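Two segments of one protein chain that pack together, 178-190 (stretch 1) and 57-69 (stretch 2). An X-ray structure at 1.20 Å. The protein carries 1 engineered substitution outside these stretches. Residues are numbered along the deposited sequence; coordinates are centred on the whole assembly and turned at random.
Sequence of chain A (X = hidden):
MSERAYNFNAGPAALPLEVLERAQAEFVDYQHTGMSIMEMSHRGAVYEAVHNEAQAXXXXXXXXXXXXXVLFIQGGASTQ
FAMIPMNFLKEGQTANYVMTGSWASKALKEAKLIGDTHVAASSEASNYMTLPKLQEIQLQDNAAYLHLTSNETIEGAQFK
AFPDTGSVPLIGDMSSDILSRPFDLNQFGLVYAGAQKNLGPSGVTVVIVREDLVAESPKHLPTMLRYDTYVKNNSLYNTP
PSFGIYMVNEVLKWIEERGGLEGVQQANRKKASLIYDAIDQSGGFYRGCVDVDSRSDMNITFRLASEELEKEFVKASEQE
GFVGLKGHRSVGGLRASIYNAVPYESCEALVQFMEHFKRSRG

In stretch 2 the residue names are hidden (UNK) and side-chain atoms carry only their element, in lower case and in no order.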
ATOM      1  N   ILE A 178     -16.221   9.040   2.523  1.00 12.89           N
ATOM      2  CA  ILE A 178     -16.672   7.887   3.296  1.00 12.05           C
ATOM      3  C   ILE A 178     -16.551   8.145   4.774  1.00 11.66           C
ATOM      4  O   ILE A 178     -15.550   8.692   5.274  1.00 12.26           O
ATOM      5  CB  ILE A 178     -15.879   6.624   2.889  1.00 12.13           C
ATOM      6  CG1 ILE A 178     -16.675   5.370   3.293  1.00 16.10           C
ATOM      7  CG2 ILE A 178     -14.482   6.661   3.463  1.00 15.08           C
ATOM      8  CD1 ILE A 178     -16.059   4.088   2.776  1.00 14.84           C
ATOM      9  N   LEU A 179     -17.557   7.740   5.517  1.00 11.99           N
ATOM     10  CA  LEU A 179     -17.675   7.965   6.965  1.00 12.40           C
ATOM     11  C   LEU A 179     -17.614   9.448   7.344  1.00 10.79           C
ATOM     12  O   LEU A 179     -17.199   9.789   8.440  1.00 12.12           O
ATOM     13  CB  LEU A 179     -16.631   7.153   7.758  1.00 11.76           C
ATOM     14  CG  LEU A 179     -16.518   5.686   7.406  1.00 13.31           C
ATOM     15  CD1 LEU A 179     -15.560   5.009   8.414  1.00 16.16           C
ATOM     16  CD2 LEU A 179     -17.861   4.952   7.399  1.00 14.90           C
ATOM     17  N   SER A 180     -18.143  10.283   6.439  1.00 11.74           N
ATOM     18  CA  SER A 180     -18.409  11.683   6.778  1.00 10.74           C
ATOM     19  C   SER A 180     -19.878  11.881   7.125  1.00 11.77           C
ATOM     20  O   SER A 180     -20.251  12.955   7.628  1.00 14.14           O
ATOM     21  CB  SER A 180     -18.072  12.611   5.620  1.00 13.16           C
ATOM     22  OG  SER A 180     -18.891  12.385   4.504  1.00 12.83           O
ATOM     23  N   ARG A 181     -20.691  10.868   6.861  1.00 12.74           N
ATOM     24  CA  ARG A 181     -22.129  11.048   6.957  1.00 15.56           C
ATOM     25  C   ARG A 181     -22.780   9.674   7.004  1.00 15.40           C
ATOM     26  O   ARG A 181     -22.231   8.753   6.409  1.00 14.69           O
ATOM     27  CB  ARG A 181     -22.696  11.857   5.772  1.00 18.67           C
ATOM     28  CG  ARG A 181     -22.279  11.391   4.394  1.00 23.91           C
ATOM     29  CD  ARG A 181     -23.260  11.643   3.254  1.00 31.64           C
ATOM     30  NE  ARG A 181     -22.575  11.271   1.998  1.00 36.30           N
ATOM     31  CZ  ARG A 181     -22.929  11.797   0.824  1.00 32.72           C
ATOM     32  NH1 ARG A 181     -22.302  11.469  -0.311  1.00 18.15           N
ATOM     33  NH2 ARG A 181     -23.952  12.671   0.801  1.00 42.34           N
ATOM     34  N   PRO A 182     -23.906   9.537   7.660  1.00 13.80           N
ATOM     35  CA  PRO A 182     -24.633   8.267   7.586  1.00 15.00           C
ATOM     36  C   PRO A 182     -25.062   8.038   6.144  1.00 15.59           C
ATOM     37  O   PRO A 182     -25.376   8.924   5.358  1.00 15.33           O
ATOM     38  CB  PRO A 182     -25.875   8.497   8.444  1.00 17.24           C
ATOM     39  CG  PRO A 182     -25.532   9.667   9.311  1.00 18.28           C
ATOM     40  CD  PRO A 182     -24.593  10.538   8.501  1.00 16.81           C
ATOM     41  N   PHE A 183     -25.067   6.755   5.793  1.00 15.66           N
ATOM     42  CA  PHE A 183     -25.702   6.275   4.596  1.00 15.94           C
ATOM     43  C   PHE A 183     -26.080   4.813   4.850  1.00 16.52           C
ATOM     44  O   PHE A 183     -25.523   4.165   5.743  1.00 18.65           O
ATOM     45  CB  PHE A 183     -24.828   6.443   3.358  1.00 17.31           C
ATOM     46  CG  PHE A 183     -23.611   5.557   3.257  1.00 15.47           C
ATOM     47  CD1 PHE A 183     -23.597   4.359   2.546  1.00 18.40           C
ATOM     48  CD2 PHE A 183     -22.457   5.948   3.890  1.00 16.97           C
ATOM     49  CE1 PHE A 183     -22.467   3.549   2.481  1.00 16.62           C
ATOM     50  CE2 PHE A 183     -21.301   5.187   3.817  1.00 13.82           C
ATOM     51  CZ  PHE A 183     -21.311   4.016   3.089  1.00 17.12           C
ATOM     52  N   ASP A 184     -27.035   4.404   4.019  1.00 16.63           N
ATOM     53  CA  ASP A 184     -27.501   3.012   4.107  1.00 17.20           C
ATOM     54  C   ASP A 184     -26.642   2.153   3.188  1.00 15.53           C
ATOM     55  O   ASP A 184     -26.814   2.200   1.964  1.00 17.21           O
ATOM     56  CB  ASP A 184     -28.972   2.926   3.714  1.00 21.63           C
ATOM     57  CG  ASP A 184     -29.577   1.536   3.698  1.00 21.85           C
ATOM     58  OD1 ASP A 184     -28.916   0.607   4.251  1.00 19.92           O
ATOM     59  OD2 ASP A 184     -30.701   1.403   3.152  1.00 26.93           O
ATOM     60  N   LEU A 185     -25.744   1.374   3.788  1.00 14.83           N
ATOM     61  CA  LEU A 185     -24.880   0.532   2.993  1.00 14.03           C
ATOM     62  C   LEU A 185     -25.663  -0.421   2.099  1.00 15.73           C
ATOM     63  O   LEU A 185     -25.192  -0.821   1.038  1.00 14.47           O
ATOM     64  CB  LEU A 185     -23.932  -0.274   3.885  1.00 14.29           C
ATOM     65  CG  LEU A 185     -22.916  -1.138   3.174  1.00 13.69           C
ATOM     66  CD1 LEU A 185     -22.001  -0.308   2.300  1.00 15.17           C
ATOM     67  CD2 LEU A 185     -22.040  -1.864   4.210  1.00 14.48           C
ATOM     68  N   ASN A 186     -26.855  -0.789   2.546  1.00 15.26           N
ATOM     69  CA  ASN A 186     -27.632  -1.759   1.771  1.00 16.65           C
ATOM     70  C   ASN A 186     -28.063  -1.255   0.405  1.00 17.15           C
ATOM     71  O   ASN A 186     -28.485  -2.056  -0.454  1.00 17.47           O
ATOM     72  CB  ASN A 186     -28.885  -2.122   2.570  1.00 16.15           C
ATOM     73  CG  ASN A 186     -28.521  -2.766   3.880  1.00 17.46           C
ATOM     74  OD1 ASN A 186     -27.965  -3.850   3.888  1.00 21.84           O
ATOM     75  ND2 ASN A 186     -28.842  -2.104   4.996  1.00 21.14           N
ATOM     76  N   GLN A 187     -27.964   0.034   0.117  1.00 15.13           N
ATOM     77  CA  GLN A 187     -28.207   0.463  -1.246  1.00 15.57           C
ATOM     78  C   GLN A 187     -27.105  -0.008  -2.218  1.00 15.44           C
ATOM     79  O   GLN A 187     -27.348  -0.008  -3.424  1.00 16.49           O
ATOM     80  CB  GLN A 187     -28.249   1.997  -1.352  1.00 17.30           C
ATOM     81  CG  GLN A 187     -29.501   2.607  -0.789  1.00 18.78           C
ATOM     82  CD  GLN A 187     -29.630   4.060  -1.158  1.00 17.59           C
ATOM     83  OE1 GLN A 187     -28.900   4.897  -0.615  1.00 20.83           O
ATOM     84  NE2 GLN A 187     -30.548   4.367  -2.085  1.00 21.68           N
ATOM     85  N   PHE A 188     -25.959  -0.350  -1.668  1.00 14.31           N
ATOM     86  CA  PHE A 188     -24.780  -0.591  -2.499  1.00 14.27           C
ATOM     87  C   PHE A 188     -24.387  -2.025  -2.584  1.00 14.43           C
ATOM     88  O   PHE A 188     -24.494  -2.759  -1.588  1.00 16.40           O
ATOM     89  CB  PHE A 188     -23.563   0.153  -1.907  1.00 13.85           C
ATOM     90  CG  PHE A 188     -23.676   1.668  -2.083  1.00 13.45           C
ATOM     91  CD1 PHE A 188     -24.298   2.424  -1.111  1.00 14.40           C
ATOM     92  CD2 PHE A 188     -23.181   2.274  -3.229  1.00 14.34           C
ATOM     93  CE1 PHE A 188     -24.441   3.800  -1.289  1.00 15.91           C
ATOM     94  CE2 PHE A 188     -23.281   3.641  -3.403  1.00 14.44           C
ATOM     95  CZ  PHE A 188     -23.909   4.403  -2.420  1.00 14.79           C
ATOM     96  N   GLY A 189     -23.852  -2.420  -3.729  1.00 14.41           N
ATOM     97  CA  GLY A 189     -23.209  -3.744  -3.714  1.00 14.00           C
ATOM     98  C   GLY A 189     -21.751  -3.587  -3.296  1.00 13.45           C
ATOM     99  O   GLY A 189     -21.107  -4.506  -2.786  1.00 13.17           O
ATOM    100  N   LEU A 190     -21.165  -2.422  -3.535  1.00 13.27           N
ATOM    101  CA  LEU A 190     -19.739  -2.215  -3.237  1.00 12.65           C
ATOM    102  C   LEU A 190     -19.487  -0.720  -3.024  1.00 12.63           C
ATOM    103  O   LEU A 190     -19.914   0.102  -3.832  1.00 13.24           O
ATOM    104  CB  LEU A 190     -18.823  -2.711  -4.359  1.00 12.34           C
ATOM    105  CG  LEU A 190     -17.311  -2.735  -4.087  1.00 12.59           C
ATOM    106  CD1 LEU A 190     -16.737  -3.903  -4.892  1.00 14.66           C
ATOM    107  CD2 LEU A 190     -16.623  -1.443  -4.477  1.00 14.16           C
ATOM    108  N   UNK A  57     -15.282  -2.303  13.677  1.00 11.93           N
ATOM    109  CA  UNK A  57     -15.657  -0.920  14.037  1.00 11.52           C
ATOM    110  C   UNK A  57     -16.237  -0.160  12.869  1.00 12.31           C
ATOM    111  O   UNK A  57     -17.131   0.665  13.032  1.00 13.07           O
ATOM    112  c   UNK A  57     -12.662   0.248  16.182  1.00 17.04           C
ATOM    113  c   UNK A  57     -12.667  -0.340  18.617  1.00 30.05           C
ATOM    114  n   UNK A  57     -12.100  -0.105  17.462  1.00 24.27           N
ATOM    115  c   UNK A  57     -14.363  -0.204  14.449  1.00 10.84           C
ATOM    116  n   UNK A  57     -13.986  -0.311  18.760  1.00 45.51           N
ATOM    117  c   UNK A  57     -13.863  -0.597  15.790  1.00 11.87           C
ATOM    118  n   UNK A  57     -11.958  -0.629  19.693  1.00 57.50           N
ATOM    119  N   UNK A  58     -15.749  -0.412  11.663  1.00 12.47           N
ATOM    120  CA  UNK A  58     -16.319   0.268  10.483  1.00 12.73           C
ATOM    121  C   UNK A  58     -17.753  -0.184  10.276  1.00 11.90           C
ATOM    122  O   UNK A  58     -18.625   0.655  10.090  1.00 12.38           O
ATOM    123  c   UNK A  58     -15.449  -0.052   9.281  1.00 13.45           C
ATOM    124  c   UNK A  58     -15.715   0.531   7.910  1.00 25.84           C
ATOM    125  c   UNK A  58     -16.358   1.872   7.812  1.00 39.80           C
ATOM    126  c   UNK A  58     -14.336   0.564   7.190  1.00 20.57           C
ATOM    127  N   UNK A  59     -18.042  -1.476  10.306  1.00 12.40           N
ATOM    128  CA  UNK A  59     -19.422  -1.933  10.175  1.00 12.33           C
ATOM    129  C   UNK A  59     -20.300  -1.347  11.280  1.00 12.01           C
ATOM    130  O   UNK A  59     -21.446  -0.954  10.986  1.00 13.50           O
ATOM    131  c   UNK A  59     -18.909  -5.578   9.015  1.00 16.16           C
ATOM    132  c   UNK A  59     -19.521  -3.462  10.149  1.00 11.73           C
ATOM    133  c   UNK A  59     -19.786  -3.731   7.648  1.00 15.62           C
ATOM    134  c   UNK A  59     -18.953  -4.065   8.861  1.00 13.36           C
ATOM    135  N   UNK A  60     -19.789  -1.283  12.492  1.00 11.11           N
ATOM    136  CA  UNK A  60     -20.600  -0.718  13.567  1.00 11.74           C
ATOM    137  C   UNK A  60     -20.899   0.771  13.282  1.00 11.47           C
ATOM    138  O   UNK A  60     -22.033   1.215  13.554  1.00 13.26           O
ATOM    139  c   UNK A  60     -19.944  -0.920  14.917  1.00 14.47           C
ATOM    140  N   UNK A  61     -19.944   1.523  12.785  1.00 11.27           N
ATOM    141  CA  UNK A  61     -20.254   2.936  12.509  1.00 12.90           C
ATOM    142  C   UNK A  61     -21.403   3.048  11.531  1.00 13.16           C
ATOM    143  O   UNK A  61     -22.140   4.038  11.563  1.00 14.02           O
ATOM    144  c   UNK A  61     -18.988   3.632  11.970  1.00 13.04           C
ATOM    145  c   UNK A  61     -18.465   5.161  13.961  1.00 13.64           C
ATOM    146  c   UNK A  61     -17.971   4.016  13.073  1.00 12.67           C
ATOM    147  c   UNK A  61     -16.639   4.395  12.423  1.00 15.33           C
ATOM    148  N   UNK A  62     -21.544   2.059  10.646  1.00 12.72           N
ATOM    149  CA  UNK A  62     -22.599   2.079   9.644  1.00 12.95           C
ATOM    150  C   UNK A  62     -23.882   1.429  10.101  1.00 13.17           C
ATOM    151  O   UNK A  62     -24.825   1.212   9.299  1.00 16.38           O
ATOM    152  c   UNK A  62     -22.076   1.403   8.358  1.00 13.19           C
ATOM    153  c   UNK A  62     -21.013   2.200   7.581  1.00 14.38           C
ATOM    154  c   UNK A  62     -20.370   1.210   6.602  1.00 17.59           C
ATOM    155  c   UNK A  62     -21.582   3.405   6.864  1.00 17.86           C
ATOM    156  N   UNK A  63     -23.947   1.124  11.380  1.00 12.27           N
ATOM    157  CA  UNK A  63     -25.173   0.555  11.940  1.00 15.08           C
ATOM    158  C   UNK A  63     -25.232  -0.957  11.900  1.00 16.57           C
ATOM    159  O   UNK A  63     -26.322  -1.559  11.974  1.00 14.48           O
ATOM    160  N   UNK A  64     -24.069  -1.634  11.784  1.00 13.20           N
ATOM    161  CA  UNK A  64     -23.973  -3.087  11.652  1.00 13.35           C
ATOM    162  C   UNK A  64     -24.850  -3.672  10.568  1.00 12.99           C
ATOM    163  O   UNK A  64     -25.608  -4.593  10.827  1.00 12.87           O
ATOM    164  c   UNK A  64     -23.026  -3.570  13.934  1.00 16.85           C
ATOM    165  o   UNK A  64     -23.120  -3.418  15.154  1.00 22.74           O
ATOM    166  n   UNK A  64     -21.859  -3.570  13.317  1.00 20.94           N
ATOM    167  c   UNK A  64     -24.245  -3.749  13.018  1.00 14.31           C
ATOM    168  N   UNK A  65     -24.703  -3.211   9.327  1.00 11.90           N
ATOM    169  CA  UNK A  65     -25.385  -3.943   8.242  1.00 12.83           C
ATOM    170  C   UNK A  65     -24.751  -5.324   8.186  1.00 13.95           C
ATOM    171  O   UNK A  65     -23.613  -5.541   8.587  1.00 14.84           O
ATOM    172  c   UNK A  65     -25.020  -3.137   7.006  1.00 15.26           C
ATOM    173  c   UNK A  65     -23.837  -2.143   8.843  1.00 13.77           C
ATOM    174  c   UNK A  65     -23.738  -2.472   7.375  1.00 16.40           C
ATOM    175  N   UNK A  66     -25.528  -6.275   7.675  1.00 15.02           N
ATOM    176  CA  UNK A  66     -25.047  -7.639   7.589  1.00 12.44           C
ATOM    177  C   UNK A  66     -24.887  -8.066   6.131  1.00 11.62           C
ATOM    178  O   UNK A  66     -25.499  -7.430   5.258  1.00 16.92           O
ATOM    179  o   UNK A  66     -27.264  -8.480   7.597  1.00 14.15           O
ATOM    180  c   UNK A  66     -26.232  -8.301   9.748  1.00 13.40           C
ATOM    181  c   UNK A  66     -26.003  -8.613   8.277  1.00 13.97           C
ATOM    182  N   UNK A  67     -24.112  -9.107   5.870  1.00 13.61           N
ATOM    183  CA  UNK A  67     -23.878  -9.569   4.546  1.00 15.03           C
ATOM    184  C   UNK A  67     -22.813  -8.799   3.793  1.00 13.81           C
ATOM    185  O   UNK A  67     -22.692  -9.019   2.559  1.00 14.87           O
ATOM    186  N   UNK A  68     -22.080  -7.916   4.449  1.00 13.56           N
ATOM    187  CA  UNK A  68     -21.007  -7.171   3.833  1.00 13.58           C
ATOM    188  C   UNK A  68     -19.659  -7.483   4.452  1.00 12.57           C
ATOM    189  O   UNK A  68     -19.545  -7.653   5.664  1.00 15.44           O
ATOM    190  c   UNK A  68     -21.203  -5.634   4.001  1.00 15.78           C
ATOM    191  c   UNK A  68     -24.414  -4.313   1.462  1.00 16.10           C
ATOM    192  c   UNK A  68     -22.346  -5.182   3.125  1.00 14.62           C
ATOM    193  o   UNK A  68     -25.453  -3.899   0.649  1.00 15.58           O
ATOM    194  c   UNK A  68     -23.672  -5.302   3.530  1.00 15.08           C
ATOM    195  c   UNK A  68     -24.693  -4.865   2.693  1.00 16.69           C
ATOM    196  c   UNK A  68     -22.088  -4.613   1.885  1.00 14.52           C
ATOM    197  c   UNK A  68     -23.106  -4.180   1.043  1.00 15.52           C
ATOM    198  N   UNK A  69     -18.650  -7.561   3.608  1.00 13.56           N
ATOM    199  CA  UNK A  69     -17.309  -7.778   4.131  1.00 14.67           C
ATOM    200  C   UNK A  69     -16.476  -6.521   3.923  1.00 12.96           C
ATOM    201  O   UNK A  69     -16.526  -5.934   2.832  1.00 14.87           O
ATOM    202  c   UNK A  69     -16.653  -8.958   3.416  1.00 15.53           C
ATOM    203  c   UNK A  69     -15.294  -9.342   3.997  1.00 15.26           C
ATOM    204  c   UNK A  69     -13.904 -10.301   5.762  1.00 20.69           C
ATOM    205  c   UNK A  69     -15.358  -9.996   5.369  1.00 18.92           C
ATOM    206  n   UNK A  69     -13.769 -10.656   7.201  1.00 23.44           N
TER
HETATM  207  O   HOH W   1     -25.552   1.394   6.634  1.00 24.35           O
HETATM  208  O   HOH W   2     -27.793  -5.325   6.146  1.00 21.11           O
HETATM  209  O   HOH W   3     -28.128  -4.728  -0.776  1.00 22.94           O
HETATM  210  O   HOH W   4     -28.111  -5.607   1.876  1.00 32.40           O

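Position 57 carries three carbons, a nitrogen, and a carbon bearing two more nitrogens, a guanidinium: Arg 57. It touches nothing on stretch 1, and its NE and NH2 are hydrogen-bonded elsewhere in the structure. Position 58 has four carbons forked at the second, and a terminal carbon meets Leu 179, so it is Leu 58; its CD1 lies 3.3 Å from CD1 of Leu 179, a tight apolar fit between buried side chains. Position 59 has the same forked four carbons, Leu 59, but its CA-to-CB bond points away and it makes little contact. The single carbon at position 60 is Ala 60, out of reach, a small side chain that sits easily on an exposed part of the helix.

Position 61, again four carbons forked at the second, points toward stretch 1 and meets Leu 179. This is Leu 61, whose CD1 is 4.2 Å from Leu 179 CD1. Position 62 repeats the pattern just where the chain leaves helical geometry, and its branches reach several apolar neighbours: it is Leu 62, with CD2 3.5 Å from Phe 183 CE2 and 4.1 Å from Leu 179 CD2, while CD1 is 4.2 Å from Leu 185 CD2.

Position 63 has no side-chain atoms: Gly 63. At phi/psi of 90/21° a CB would jam against the preceding carbonyl oxygen. Position 64 has two carbons, the second bearing one oxygen and one nitrogen, hence Asn 64, exposed and far from stretch 1. At position 65 three carbons close a ring onto the backbone nitrogen and meet Leu 185, giving Pro 65; its compact apolar ring places CG 3.6 Å from Leu 185 CD2. Position 66, one carbon bearing an oxygen and a carbon, is Thr 66, pointing away into an exposed setting. Position 67 is bare, Gly 67, with the same backbone demand at 82/9°.

Position 68 shows one carbon, then a six-carbon ring bearing an oxygen; one ring face meets Leu 185 and the oxygen meets Phe 188 O. This is Tyr 68, whose ring serves both contacts: Leu 185 CD2 lies 3.7 Å from the Tyr 68 ring centroid, a CH-pi contact, and Tyr 68 OH donates a 2.7 Å hydrogen bond to Phe 188 O. Position 69, four carbons in a row ending in nitrogen, is Lys 69, out of reach; its NZ is hydrogen-bonded to a residue adjoining one of the stretches.

The contact thus combines a leucine-rich patch with one direct hydrogen bond. Leu 185 is gathered among Leu 62, Pro 65 and Tyr 68, and waters bridge the polar groups nearby: water 1 donates to Leu 62 O (2.8 Å) and Phe 183 O (2.9 Å) and accepts from Leu 185 N (2.9 Å), while water 2 joins the backbone Thr 66 N (2.9 Å) to side-chain Asn 186 OD1 (2.7 Å).

Stretch 2 (57-69) RLLALLGNPTGYK
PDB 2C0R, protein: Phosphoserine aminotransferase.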